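Local coordinates for protein pectinesterase (Sitophilus oryzae, PDB 4PMH) that hydrolyses the methyl esters of pectin to release methanol, and probably serves the weevil in digesting plant cell walls, at residues A15-Y20 against R346-D351; A40-G45 against N56-A61; T64-I69 against A158-N163; S122-A127 against S132-C137; D250-F255 against S278-S283. All blocks are in the same frame, centred on the assembly; numbering follows the deposited sequence.

Interaction 1. Residues A15-Y20 against R346-D351; sequences ASESNY and RDLNND
Glu17 OE1 takes a hydrogen bond from Arg346 NH2 at 2.8 Å and a second, from outside the two segments, from the backbone N of Thr14. The other carboxylate oxygen is also gripped twice: Glu17 OE2 accepts from Arg346 NE at 3.0 Å, nearly straight with an N-H...O angle of 178°, and from a water at 2.8 Å. That water also donates to Arg346 O, 2.9 Å away, so it links the carboxylate to the backbone of the same arginine. The arginine comes side-on, offering NE and one terminal nitrogen, one to each oxygen. Both oxygens use their syn lone pairs, and the two planes lie 22° apart, which is the geometry of a bidentate salt bridge. From CG to NE the arginine chain is extended, and this carries the guanidinium up to the acid. Leu348 packs against the same glutamate, its CD1 lying 3.8 Å from Glu17 CG and its CD2 3.8 Å from Glu17 OE2.

Further bonds hold the guanidinium: NH2 also donates to Ile12 O, and NH1 to Asn341 O and Pro5 O. With each oxygen doubly held and each terminal nitrogen bonded more than once, the ion pair is fixed in rotation and would probably stay charged, tying the N-terminal region to the loop before strand 355-359 at the protein surface.

Interaction 2. Residues A40-G45 against N56-A61; sequences ADYTVG and NAAINA. Unlike the reference sequence in segment 56-61: Ala61 (reference Thr).
Tyr42 meets three alanines of helix 51-61, its ring reaching from the strand to the side of the helix. The nearest approach is at Ala58, whose CB lies 3.5 Å from Tyr42 CE2, and whose backbone N stands 4.0 Å above the ring plane, displaced toward the rim. Ala57 CB touches the other long side of the ring, 3.9 Å from Tyr42 CE1 and approaching obliquely. One turn further along, Ala61 CB comes to 3.9 Å from Tyr42 OH; this alanine replaces the threonine of the reference sequence.

Alanines at these positions let the ring come close to the helix backbone, as the 3.7 Å from Tyr42 CE2 to Ala58 CA demonstrates. CG of Tyr42 is anti to the carbonyl carbon (chi1 -49°), which directs the ring toward the helix. The axes of the short segments, strand 42-44 and helix 56-61, approach to 9.9 Å and run nearly antiparallel, at 160°, as expected for the first two elements of a beta-alpha-beta unit.

Beyond this first shell, Tyr42 also touches Ala54 of the same helix and Lys67 of the next strand, while its backbone is bonded to Tyr68 and Lys70. Those backbone bonds fix the root of the side chain. The contact itself is apolar, chiefly ring carbons against methyl groups, so the fit depends on shape and on the small size of the alanines.

Interaction 3. Residues T64-I69 against A158-N163; sequences TTRKYI and AVQIVN
Two coils of the parallel beta-helix, separated in the sheet by strand 89-93, are joined here, between the loop leading into strand 67-71 and the start of strand 160-162. Arg66 bridges that gap. Its NH2 donates to Ala158 O at 2.7 Å, in the carbonyl plane and on a lone pair, with the oxygen only 6° out of the guanidinium plane. NH1 adds a weak bond to the same Ala158 O at 3.0 Å, so one carbonyl receives both terminal nitrogens. The arginine chain is bent at chi3 (-69°), turning a face of the guanidinium to Gln160. There the amide stacks on it, planes 11° apart, with Gln160 CG 3.5 Å from Arg66 NH1. Thr90 OG1 of the middle strand bonds both Arg66 NH1 and Gln160 OE1, and Gln189 holds Gln160 NE2. A water joins Gln160 OE1, at 2.7 Å, to Tyr68 OH. A leucine in place of Arg66 would probably leave Ala158 O without these two donors and the Gln160 amide without its stacked partner. Such side-chain bonding across an intervening strand fits the right-handed parallel beta-helix of pectin methylesterases.

Interaction 4. Residues S122-A127 against S132-C137; sequences SLFNSA and SMYNSC
Phe124, in the loop that follows helix 113-120, lays its ring against Tyr134 of helix 131-138. The closest atoms are Phe124 CD2 and Tyr134 CG, 3.5 Å apart. The two ring planes are only 10° from parallel and their centroids 4.9 Å apart, but the rings are so far displaced along their planes that little of one lies over the other. What lies over the phenylalanine face is instead the tyrosine methylene: Tyr134 CB is 3.7 Å from the centroid of the Phe124 ring and 15° off its normal, a CH-pi contact. The methylene of Phe124 answers in turn, its CB coming to 3.7 Å from Tyr134 CD2. On the helix, Tyr134 CG is anti to its own backbone N (chi1 159°), which swings the ring out to the side from which the loop passes.

One residue on, Asn125 turns its side chain back to the main chain. Its OD1 accepts a nearly straight bond from Ala127 N at 2.8 Å, closing an Asx turn. Asp128 OD2 in addition takes the backbone N of Asn125, so the loop just past the phenylalanine is pinned by two side chains.

The aromatic pair sits in a larger cluster. Tyr81 of strand 80-82 meets the Phe124 ring and also touches Tyr134, while Lys117 and Val120 of helix 113-120 pack against the tyrosine. Farther along, the Cys137-Cys148 disulfide ties helix 131-138 to helix 145-148, and Cys137 also packs on Trp153 of strand 152-154.

Interaction 5. Residues D250-F255 against S278-S283; sequences DTAVVF and SAWSSS
The CH-pi contact comes first: Ala252 CB stands over one face of the Trp280 indole, 4.0 Å from the centroid of the six-membered ring and 27° off its normal. It lies toward the rim, so the nearest carbon is CZ2, at 3.7 Å from Ala252 CB. The CB of Ala252 points toward the helix, and the alanine is small enough to bring the ring close to its backbone.

Van der Waals contacts with main-chain atoms make up the rest. Trp280 CH2 is 3.6 Å from Ala252 N and 3.7 Å from Thr251 N, the latter lying at the ring edge near its plane. Trp280 CZ3 in turn lies 3.8 Å from Asp250 O. The far end of the indole thus rests along the backbone leading into strand 252-257. CG of Trp280 is anti to the carbonyl carbon (chi1 -60°), and from there the ring extends to the strand.

The polar bonding of the indole goes elsewhere, NE1 donating to Lys244 O, which fixes the rotation of the ring. Val243, Ala245 and Ile322 touch the tryptophan as well, and Val243 also touches Ala252. Replacing Trp280 by a serine would remove the indole, and is likely to leave a gap beside Ala252 and Lys244 O without this donor.

Ala252 lies about 9 Å, side chain to side chain, from Asp226, the nucleophile by similarity. The contact that joins helix 278-283 to this strand is apolar and van der Waals in kind: the indole gives a face to a methyl and an edge to the main chain, while its one polar atom is bonded elsewhere.

How the interactions relate
Interactions 2 and 3 share the large parallel sheet: strands 42-44 and 67-71 are neighbours in it, Asp41 N and Tyr42 N probably bond to Tyr68 O, and their centres are 10 Å apart. Interaction 4 lies on the same side of the chain's centre, its nearest atoms about 5 Å from interaction 2 without touching. Interaction 1 is a surface contact at the far end, about 45 Å from interactions 2 and 4 centre to centre, and closes a chain loop in which all the others are nested. The remaining four are partly buried. Chemistry varies accordingly: an ion pair in interaction 1, arginine-to-carbonyl bonding in interaction 3, and aromatic packing in interactions 2, 4 and 5.

Interaction 1. Residues A15-Y20 against R346-D351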
# COMPACT_ATOMS: atom_id res chain seq x y z
N ALA A 15 19.29 -19.49 4.46
CA ALA A 15 20.23 -18.37 4.66
C ALA A 15 20.79 -17.86 3.34
O ALA A 15 21.00 -16.65 3.15
CB ALA A 15 21.35 -18.78 5.60
N SER A 16 21.06 -18.78 2.43
CA SER A 16 21.64 -18.45 1.13
C SER A 16 20.63 -17.68 0.26
O SER A 16 20.93 -16.63 -0.30
CB SER A 16 22.05 -19.76 0.44
OG SER A 16 22.79 -19.52 -0.72
N GLU A 17 19.44 -18.25 0.14
CA GLU A 17 18.32 -17.58 -0.51
C GLU A 17 18.05 -16.16 0.02
O GLU A 17 17.78 -15.23 -0.77
CB GLU A 17 17.08 -18.45 -0.35
CG GLU A 17 17.05 -19.66 -1.28
CD GLU A 17 15.89 -20.59 -0.97
OE1 GLU A 17 15.35 -20.52 0.15
OE2 GLU A 17 15.54 -21.45 -1.82
N SER A 18 18.13 -15.99 1.34
CA SER A 18 17.91 -14.68 1.98
C SER A 18 18.80 -13.58 1.43
O SER A 18 18.38 -12.44 1.35
CB SER A 18 18.06 -14.75 3.51
OG SER A 18 19.42 -14.84 3.91
N ASN A 19 20.03 -13.93 1.02
CA ASN A 19 20.96 -12.93 0.48
C ASN A 19 20.49 -12.29 -0.84
O ASN A 19 20.99 -11.22 -1.23
CB ASN A 19 22.38 -13.52 0.29
CG ASN A 19 23.02 -13.99 1.58
OD1 ASN A 19 23.44 -15.15 1.70
ND2 ASN A 19 23.11 -13.09 2.55
N TYR A 20 19.53 -12.91 -1.52
CA TYR A 20 19.00 -12.33 -2.75
C TYR A 20 17.89 -11.32 -2.47
O TYR A 20 17.40 -10.68 -3.40
CB TYR A 20 18.45 -13.40 -3.71
CG TYR A 20 19.37 -14.59 -3.89
CD1 TYR A 20 20.76 -14.42 -4.00
CD2 TYR A 20 18.85 -15.88 -3.96
CE1 TYR A 20 21.60 -15.52 -4.15
CE2 TYR A 20 19.68 -16.98 -4.11
CZ TYR A 20 21.05 -16.80 -4.21
OH TYR A 20 21.87 -17.91 -4.37
N ARG A 346 14.79 -25.51 -4.96
CA ARG A 346 13.60 -24.90 -5.53
C ARG A 346 13.94 -23.63 -6.28
O ARG A 346 15.00 -23.04 -6.08
CB ARG A 346 12.58 -24.57 -4.42
CG ARG A 346 13.15 -23.67 -3.33
CD ARG A 346 12.18 -23.38 -2.18
NE ARG A 346 12.91 -22.75 -1.09
CZ ARG A 346 12.52 -22.73 0.18
NH1 ARG A 346 11.36 -23.26 0.57
NH2 ARG A 346 13.33 -22.19 1.08
N ASP A 347 13.00 -23.21 -7.13
CA ASP A 347 13.04 -21.89 -7.76
C ASP A 347 12.02 -20.98 -7.09
O ASP A 347 10.81 -21.19 -7.21
CB ASP A 347 12.70 -22.05 -9.24
CG ASP A 347 12.61 -20.73 -10.02
OD1 ASP A 347 13.03 -19.62 -9.55
OD2 ASP A 347 12.10 -20.85 -11.17
N LEU A 348 12.49 -19.94 -6.42
CA LEU A 348 11.58 -19.06 -5.67
C LEU A 348 10.69 -18.22 -6.60
O LEU A 348 9.73 -17.58 -6.14
CB LEU A 348 12.36 -18.15 -4.71
CG LEU A 348 13.20 -18.86 -3.64
CD1 LEU A 348 14.14 -17.86 -2.99
CD2 LEU A 348 12.34 -19.53 -2.58
N ASN A 349 10.99 -18.24 -7.89
CA ASN A 349 10.16 -17.57 -8.89
C ASN A 349 9.24 -18.51 -9.68
O ASN A 349 8.61 -18.09 -10.64
CB ASN A 349 11.05 -16.76 -9.82
CG ASN A 349 11.62 -15.54 -9.13
OD1 ASN A 349 10.88 -14.79 -8.49
ND2 ASN A 349 12.92 -15.34 -9.24
N ASN A 350 9.16 -19.76 -9.25
CA ASN A 350 8.27 -20.75 -9.87
C ASN A 350 6.82 -20.29 -9.71
O ASN A 350 6.42 -19.90 -8.61
CB ASN A 350 8.49 -22.08 -9.16
CG ASN A 350 7.73 -23.24 -9.78
OD1 ASN A 350 6.66 -23.09 -10.36
ND2 ASN A 350 8.28 -24.45 -9.60
N ASP A 351 6.04 -20.36 -10.77
CA ASP A 351 4.66 -19.86 -10.76
C ASP A 351 3.62 -20.95 -10.64
O ASP A 351 2.42 -20.70 -10.75
CB ASP A 351 4.40 -19.02 -12.01
CG ASP A 351 5.21 -17.75 -12.00
OD1 ASP A 351 5.19 -17.03 -10.97
OD2 ASP A 351 5.88 -17.46 -13.02
O HOH W 1 16.62 -21.27 -4.37

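Interaction 2. Residues A40-G45 against N56-A61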
# COMPACT_ATOMS: atom_id res chain seq x y z
N ALA A 40 9.57 25.25 3.22
CA ALA A 40 8.19 25.20 2.78
C ALA A 40 8.02 26.19 1.64
O ALA A 40 8.05 27.39 1.86
CB ALA A 40 7.25 25.53 3.93
N ASP A 41 7.89 25.67 0.43
CA ASP A 41 7.67 26.47 -0.77
C ASP A 41 6.20 26.86 -0.88
O ASP A 41 5.89 27.96 -1.30
CB ASP A 41 8.11 25.68 -2.02
CG ASP A 41 9.61 25.42 -2.05
OD1 ASP A 41 10.39 26.38 -2.09
OD2 ASP A 41 10.01 24.24 -2.03
N TYR A 42 5.31 25.93 -0.55
CA TYR A 42 3.87 26.15 -0.51
C TYR A 42 3.33 25.61 0.79
O TYR A 42 3.65 24.48 1.17
CB TYR A 42 3.23 25.40 -1.67
CG TYR A 42 3.95 25.68 -2.96
CD1 TYR A 42 3.66 26.82 -3.70
CD2 TYR A 42 4.95 24.83 -3.42
CE1 TYR A 42 4.34 27.10 -4.88
CE2 TYR A 42 5.62 25.11 -4.59
CZ TYR A 42 5.31 26.24 -5.32
OH TYR A 42 5.96 26.52 -6.48
N THR A 43 2.51 26.40 1.49
CA THR A 43 2.00 26.03 2.81
C THR A 43 0.48 26.09 2.84
O THR A 43 -0.11 27.14 2.57
CB THR A 43 2.58 26.94 3.89
OG1 THR A 43 4.01 26.79 3.91
CG2 THR A 43 2.03 26.56 5.26
N VAL A 44 -0.15 24.96 3.13
CA VAL A 44 -1.58 24.90 3.29
C VAL A 44 -1.85 25.44 4.69
O VAL A 44 -1.44 24.83 5.69
CB VAL A 44 -2.12 23.46 3.17
CG1 VAL A 44 -3.63 23.44 3.28
CG2 VAL A 44 -1.68 22.83 1.85
N GLY A 45 -2.54 26.58 4.77
CA GLY A 45 -2.73 27.29 6.03
C GLY A 45 -1.94 28.60 6.07
O GLY A 45 -2.19 29.43 6.92
N ASN A 56 -1.26 21.95 -7.01
CA ASN A 56 -1.44 22.55 -8.30
C ASN A 56 -0.40 23.63 -8.52
O ASN A 56 0.19 23.72 -9.59
CB ASN A 56 -2.82 23.20 -8.41
CG ASN A 56 -3.95 22.18 -8.55
OD1 ASN A 56 -3.72 20.99 -8.75
ND2 ASN A 56 -5.18 22.67 -8.45
N ALA A 57 -0.18 24.47 -7.52
CA ALA A 57 0.81 25.55 -7.65
C ALA A 57 2.20 25.01 -7.96
O ALA A 57 2.87 25.49 -8.87
CB ALA A 57 0.84 26.43 -6.40
N ALA A 58 2.60 24.00 -7.19
CA ALA A 58 3.91 23.36 -7.35
C ALA A 58 4.07 22.69 -8.73
O ALA A 58 5.10 22.84 -9.39
CB ALA A 58 4.15 22.36 -6.23
N ILE A 59 3.04 21.96 -9.17
CA ILE A 59 3.10 21.30 -10.46
C ILE A 59 3.12 22.31 -11.61
O ILE A 59 3.97 22.21 -12.52
CB ILE A 59 1.94 20.31 -10.63
CG1 ILE A 59 2.12 19.16 -9.64
CG2 ILE A 59 1.86 19.80 -12.08
CD1 ILE A 59 1.05 18.10 -9.71
N ASN A 60 2.23 23.30 -11.55
CA ASN A 60 2.10 24.30 -12.61
C ASN A 60 3.38 25.14 -12.76
O ASN A 60 3.73 25.54 -13.87
CB ASN A 60 0.91 25.22 -12.38
CG ASN A 60 -0.44 24.53 -12.56
OD1 ASN A 60 -0.59 23.57 -13.33
ND2 ASN A 60 -1.43 25.00 -11.82
N ALA A 61 4.09 25.36 -11.67
CA ALA A 61 5.30 26.18 -11.73
C ALA A 61 6.45 25.47 -12.40
O ALA A 61 7.41 26.12 -12.81
CB ALA A 61 5.71 26.64 -10.35

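Interaction 3. Residues T64-I69 against A158-N163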
# COMPACT_ATOMS: atom_id res chain seq x y z
N THR A 64 12.72 21.38 -12.20
CA THR A 64 13.28 20.11 -11.77
C THR A 64 13.65 20.09 -10.30
O THR A 64 14.07 19.05 -9.78
CB THR A 64 14.60 19.85 -12.50
OG1 THR A 64 15.50 20.97 -12.28
CG2 THR A 64 14.34 19.68 -13.96
N THR A 65 13.55 21.24 -9.64
CA THR A 65 13.91 21.34 -8.24
C THR A 65 12.77 20.83 -7.39
O THR A 65 11.59 21.16 -7.62
CB THR A 65 14.30 22.78 -7.85
OG1 THR A 65 15.62 23.06 -8.34
CG2 THR A 65 14.32 22.96 -6.34
N ARG A 66 13.13 20.01 -6.41
CA ARG A 66 12.15 19.43 -5.50
C ARG A 66 11.45 20.56 -4.75
O ARG A 66 12.10 21.46 -4.21
CB ARG A 66 12.84 18.45 -4.52
CG ARG A 66 11.92 17.86 -3.44
CD ARG A 66 12.56 16.69 -2.70
NE ARG A 66 12.71 15.52 -3.55
CZ ARG A 66 11.71 14.71 -3.91
NH1 ARG A 66 10.44 14.94 -3.51
NH2 ARG A 66 11.96 13.68 -4.71
N LYS A 67 10.12 20.52 -4.75
CA LYS A 67 9.30 21.52 -4.08
C LYS A 67 8.65 20.90 -2.84
O LYS A 67 8.26 19.73 -2.84
CB LYS A 67 8.22 22.04 -5.02
CG LYS A 67 8.74 22.85 -6.20
CD LYS A 67 9.26 24.20 -5.72
CE LYS A 67 10.14 24.86 -6.75
NZ LYS A 67 10.67 26.11 -6.18
N TYR A 68 8.54 21.72 -1.79
CA TYR A 68 8.11 21.29 -0.48
C TYR A 68 6.77 21.93 -0.13
O TYR A 68 6.65 23.15 -0.04
CB TYR A 68 9.15 21.65 0.57
CG TYR A 68 10.42 20.83 0.40
CD1 TYR A 68 11.43 21.24 -0.47
CD2 TYR A 68 10.59 19.64 1.09
CE1 TYR A 68 12.58 20.47 -0.63
CE2 TYR A 68 11.74 18.87 0.94
CZ TYR A 68 12.73 19.30 0.08
OH TYR A 68 13.87 18.53 -0.07
N ILE A 69 5.78 21.06 0.04
CA ILE A 69 4.45 21.48 0.39
C ILE A 69 4.22 21.09 1.84
O ILE A 69 4.13 19.90 2.15
CB ILE A 69 3.38 20.79 -0.48
CG1 ILE A 69 3.50 21.30 -1.91
CG2 ILE A 69 1.98 21.06 0.08
CD1 ILE A 69 2.92 20.41 -2.97
N ALA A 158 8.84 10.15 -7.88
CA ALA A 158 9.70 10.99 -7.03
C ALA A 158 8.98 11.76 -5.91
O ALA A 158 9.55 12.69 -5.31
CB ALA A 158 10.48 11.97 -7.90
N VAL A 159 7.72 11.41 -5.65
CA VAL A 159 6.99 12.03 -4.59
C VAL A 159 7.43 11.47 -3.24
O VAL A 159 7.60 10.25 -3.09
CB VAL A 159 5.46 11.78 -4.74
CG1 VAL A 159 4.72 12.30 -3.54
CG2 VAL A 159 4.96 12.43 -6.01
N GLN A 160 7.58 12.37 -2.28
CA GLN A 160 7.82 12.04 -0.89
C GLN A 160 6.58 12.45 -0.06
O GLN A 160 6.07 13.57 -0.20
CB GLN A 160 9.08 12.76 -0.37
CG GLN A 160 10.36 12.40 -1.12
CD GLN A 160 11.59 13.13 -0.58
OE1 GLN A 160 11.47 14.16 0.10
NE2 GLN A 160 12.76 12.63 -0.90
N ILE A 161 6.08 11.52 0.77
CA ILE A 161 4.94 11.79 1.65
C ILE A 161 5.46 11.57 3.06
O ILE A 161 5.96 10.49 3.37
CB ILE A 161 3.75 10.82 1.38
CG1 ILE A 161 3.22 10.98 -0.04
CG2 ILE A 161 2.63 11.11 2.37
CD1 ILE A 161 2.17 9.93 -0.41
N VAL A 162 5.35 12.58 3.92
CA VAL A 162 6.09 12.60 5.18
C VAL A 162 5.22 13.15 6.30
O VAL A 162 4.51 14.13 6.10
CB VAL A 162 7.33 13.49 5.06
CG1 VAL A 162 8.18 13.45 6.32
CG2 VAL A 162 8.13 13.11 3.83
N ASN A 163 5.30 12.53 7.48
CA ASN A 163 4.73 13.11 8.70
C ASN A 163 3.25 13.51 8.57
O ASN A 163 2.86 14.62 8.88
CB ASN A 163 5.58 14.31 9.16
CG ASN A 163 5.25 14.75 10.58
OD1 ASN A 163 4.94 13.93 11.43
ND2 ASN A 163 5.35 16.04 10.84
O HOH W 2 13.45 15.73 0.99

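Interaction 4. Residues S122-A127 against S132-C137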
# COMPACT_ATOMS: atom_id res chain seq x y z
N SER A 122 -15.74 20.50 -5.72
CA SER A 122 -15.32 21.88 -5.52
C SER A 122 -13.80 22.04 -5.39
O SER A 122 -13.31 23.15 -5.31
CB SER A 122 -16.02 22.51 -4.31
OG SER A 122 -15.71 21.83 -3.10
N LEU A 123 -13.06 20.94 -5.41
CA LEU A 123 -11.60 21.03 -5.42
C LEU A 123 -11.02 21.21 -6.82
O LEU A 123 -9.82 21.47 -6.96
CB LEU A 123 -11.00 19.79 -4.76
CG LEU A 123 -11.30 19.64 -3.27
CD1 LEU A 123 -10.99 18.23 -2.82
CD2 LEU A 123 -10.52 20.67 -2.46
N PHE A 124 -11.86 21.09 -7.85
CA PHE A 124 -11.36 20.95 -9.22
C PHE A 124 -12.03 21.90 -10.22
O PHE A 124 -13.26 21.93 -10.35
CB PHE A 124 -11.49 19.49 -9.68
CG PHE A 124 -10.71 18.53 -8.83
CD1 PHE A 124 -9.34 18.38 -9.00
CD2 PHE A 124 -11.34 17.78 -7.86
CE1 PHE A 124 -8.61 17.52 -8.21
CE2 PHE A 124 -10.63 16.90 -7.07
CZ PHE A 124 -9.26 16.76 -7.24
N ASN A 125 -11.20 22.71 -10.88
CA ASN A 125 -11.63 23.48 -12.05
C ASN A 125 -11.09 22.80 -13.32
O ASN A 125 -10.03 22.15 -13.29
CB ASN A 125 -11.13 24.94 -11.93
CG ASN A 125 -11.49 25.80 -13.14
OD1 ASN A 125 -10.85 25.71 -14.18
ND2 ASN A 125 -12.49 26.67 -12.98
N SER A 126 -11.82 22.94 -14.43
CA SER A 126 -11.45 22.26 -15.68
C SER A 126 -10.08 22.64 -16.24
O SER A 126 -9.50 21.91 -17.04
CB SER A 126 -12.54 22.50 -16.75
OG SER A 126 -12.61 23.88 -17.03
N ALA A 127 -9.55 23.78 -15.80
CA ALA A 127 -8.19 24.20 -16.16
C ALA A 127 -7.07 23.59 -15.32
O ALA A 127 -5.91 23.70 -15.70
CB ALA A 127 -8.08 25.72 -16.09
N SER A 132 -8.35 15.87 -15.16
CA SER A 132 -8.64 14.62 -15.88
C SER A 132 -8.81 13.44 -14.92
O SER A 132 -9.69 12.59 -15.12
CB SER A 132 -7.57 14.34 -16.93
OG SER A 132 -6.26 14.38 -16.38
N MET A 133 -8.02 13.39 -13.85
CA MET A 133 -8.23 12.36 -12.82
C MET A 133 -9.62 12.50 -12.20
O MET A 133 -10.37 11.53 -12.15
CB MET A 133 -7.17 12.43 -11.72
CG MET A 133 -5.77 12.07 -12.18
SD MET A 133 -4.51 12.44 -10.94
CE MET A 133 -4.93 11.28 -9.64
N TYR A 134 -9.95 13.70 -11.73
CA TYR A 134 -11.28 13.96 -11.13
C TYR A 134 -12.42 13.61 -12.10
O TYR A 134 -13.36 12.86 -11.76
CB TYR A 134 -11.37 15.42 -10.63
CG TYR A 134 -12.80 15.89 -10.47
CD1 TYR A 134 -13.60 15.42 -9.43
CD2 TYR A 134 -13.37 16.77 -11.38
CE1 TYR A 134 -14.92 15.82 -9.29
CE2 TYR A 134 -14.70 17.18 -11.24
CZ TYR A 134 -15.46 16.70 -10.20
OH TYR A 134 -16.78 17.10 -10.04
N ASN A 135 -12.31 14.13 -13.32
CA ASN A 135 -13.33 13.92 -14.33
C ASN A 135 -13.53 12.44 -14.69
O ASN A 135 -14.65 11.99 -14.90
CB ASN A 135 -13.05 14.75 -15.58
CG ASN A 135 -14.18 14.65 -16.60
OD1 ASN A 135 -15.37 14.72 -16.25
ND2 ASN A 135 -13.82 14.47 -17.86
N SER A 136 -12.44 11.67 -14.73
CA SER A 136 -12.54 10.24 -15.02
C SER A 136 -13.30 9.49 -13.93
O SER A 136 -13.99 8.52 -14.22
CB SER A 136 -11.15 9.62 -15.21
OG SER A 136 -10.58 9.32 -13.95
N CYS A 137 -13.19 9.93 -12.68
CA CYS A 137 -14.00 9.38 -11.61
C CYS A 137 -15.43 9.95 -11.63
O CYS A 137 -16.40 9.21 -11.43
CB CYS A 137 -13.34 9.64 -10.27
SG CYS A 137 -11.75 8.78 -10.14

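Interaction 5. Residues D250-F255 against S278-S283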
# COMPACT_ATOMS: atom_id res chain seq x y z
N ASP A 250 -13.78 -11.93 12.23
CA ASP A 250 -13.87 -13.31 11.82
C ASP A 250 -12.58 -13.74 11.12
O ASP A 250 -11.96 -14.69 11.58
CB ASP A 250 -15.13 -13.59 10.97
CG ASP A 250 -15.07 -12.96 9.57
OD1 ASP A 250 -14.41 -11.91 9.43
OD2 ASP A 250 -15.67 -13.53 8.62
N THR A 251 -12.15 -13.04 10.06
CA THR A 251 -11.11 -13.60 9.16
C THR A 251 -10.23 -12.66 8.30
O THR A 251 -10.39 -12.60 7.09
CB THR A 251 -11.76 -14.60 8.20
OG1 THR A 251 -10.74 -15.19 7.36
CG2 THR A 251 -12.82 -13.92 7.34
N ALA A 252 -9.28 -11.98 8.92
CA ALA A 252 -8.50 -10.90 8.28
C ALA A 252 -7.34 -11.38 7.39
O ALA A 252 -6.90 -12.52 7.52
CB ALA A 252 -7.95 -10.01 9.38
N VAL A 253 -6.87 -10.51 6.50
CA VAL A 253 -5.70 -10.79 5.65
C VAL A 253 -4.92 -9.50 5.40
O VAL A 253 -5.49 -8.51 5.00
CB VAL A 253 -6.08 -11.35 4.27
CG1 VAL A 253 -4.87 -12.04 3.65
CG2 VAL A 253 -7.26 -12.31 4.34
N VAL A 254 -3.61 -9.51 5.62
CA VAL A 254 -2.84 -8.26 5.51
C VAL A 254 -2.50 -7.91 4.06
O VAL A 254 -3.03 -6.91 3.51
CB VAL A 254 -1.56 -8.33 6.35
CG1 VAL A 254 -0.73 -7.06 6.21
CG2 VAL A 254 -1.92 -8.59 7.81
N PHE A 255 -1.64 -8.72 3.43
CA PHE A 255 -1.10 -8.45 2.11
C PHE A 255 -1.85 -9.17 1.00
O PHE A 255 -2.20 -10.34 1.14
CB PHE A 255 0.38 -8.86 2.05
CG PHE A 255 1.25 -8.13 3.03
CD1 PHE A 255 1.72 -6.87 2.76
CD2 PHE A 255 1.56 -8.70 4.25
CE1 PHE A 255 2.51 -6.19 3.68
CE2 PHE A 255 2.36 -8.04 5.18
CZ PHE A 255 2.83 -6.78 4.89
N SER A 278 -6.44 -7.22 20.09
CA SER A 278 -6.33 -8.38 20.99
C SER A 278 -7.25 -9.50 20.60
O SER A 278 -6.94 -10.66 20.82
CB SER A 278 -6.66 -7.95 22.42
OG SER A 278 -6.14 -6.66 22.68
N ALA A 279 -8.40 -9.15 20.05
CA ALA A 279 -9.35 -10.14 19.59
C ALA A 279 -8.68 -11.21 18.70
O ALA A 279 -8.95 -12.40 18.89
CB ALA A 279 -10.50 -9.46 18.86
N TRP A 280 -7.82 -10.78 17.78
CA TRP A 280 -7.09 -11.70 16.87
C TRP A 280 -6.08 -12.57 17.61
O TRP A 280 -5.79 -13.68 17.16
CB TRP A 280 -6.31 -10.93 15.79
CG TRP A 280 -7.16 -10.09 14.93
CD1 TRP A 280 -7.14 -8.74 14.84
CD2 TRP A 280 -8.18 -10.55 14.05
NE1 TRP A 280 -8.08 -8.31 13.94
CE2 TRP A 280 -8.74 -9.40 13.44
CE3 TRP A 280 -8.66 -11.81 13.70
CZ2 TRP A 280 -9.78 -9.48 12.51
CZ3 TRP A 280 -9.70 -11.90 12.78
CH2 TRP A 280 -10.24 -10.74 12.19
N SER A 281 -5.53 -12.04 18.70
CA SER A 281 -4.64 -12.80 19.58
C SER A 281 -5.31 -14.06 20.11
O SER A 281 -4.72 -15.14 20.09
CB SER A 281 -4.11 -11.96 20.75
OG SER A 281 -2.73 -11.68 20.58
N SER A 282 -6.55 -13.94 20.57
CA SER A 282 -7.30 -15.10 21.04
C SER A 282 -7.91 -15.88 19.86
O SER A 282 -8.16 -17.08 19.94
CB SER A 282 -8.35 -14.69 22.09
OG SER A 282 -9.44 -14.01 21.51
N SER A 283 -8.12 -15.19 18.75
CA SER A 283 -8.71 -15.81 17.56
C SER A 283 -7.72 -16.62 16.71
O SER A 283 -8.02 -17.74 16.26
CB SER A 283 -9.35 -14.72 16.70
OG SER A 283 -10.44 -15.24 16.00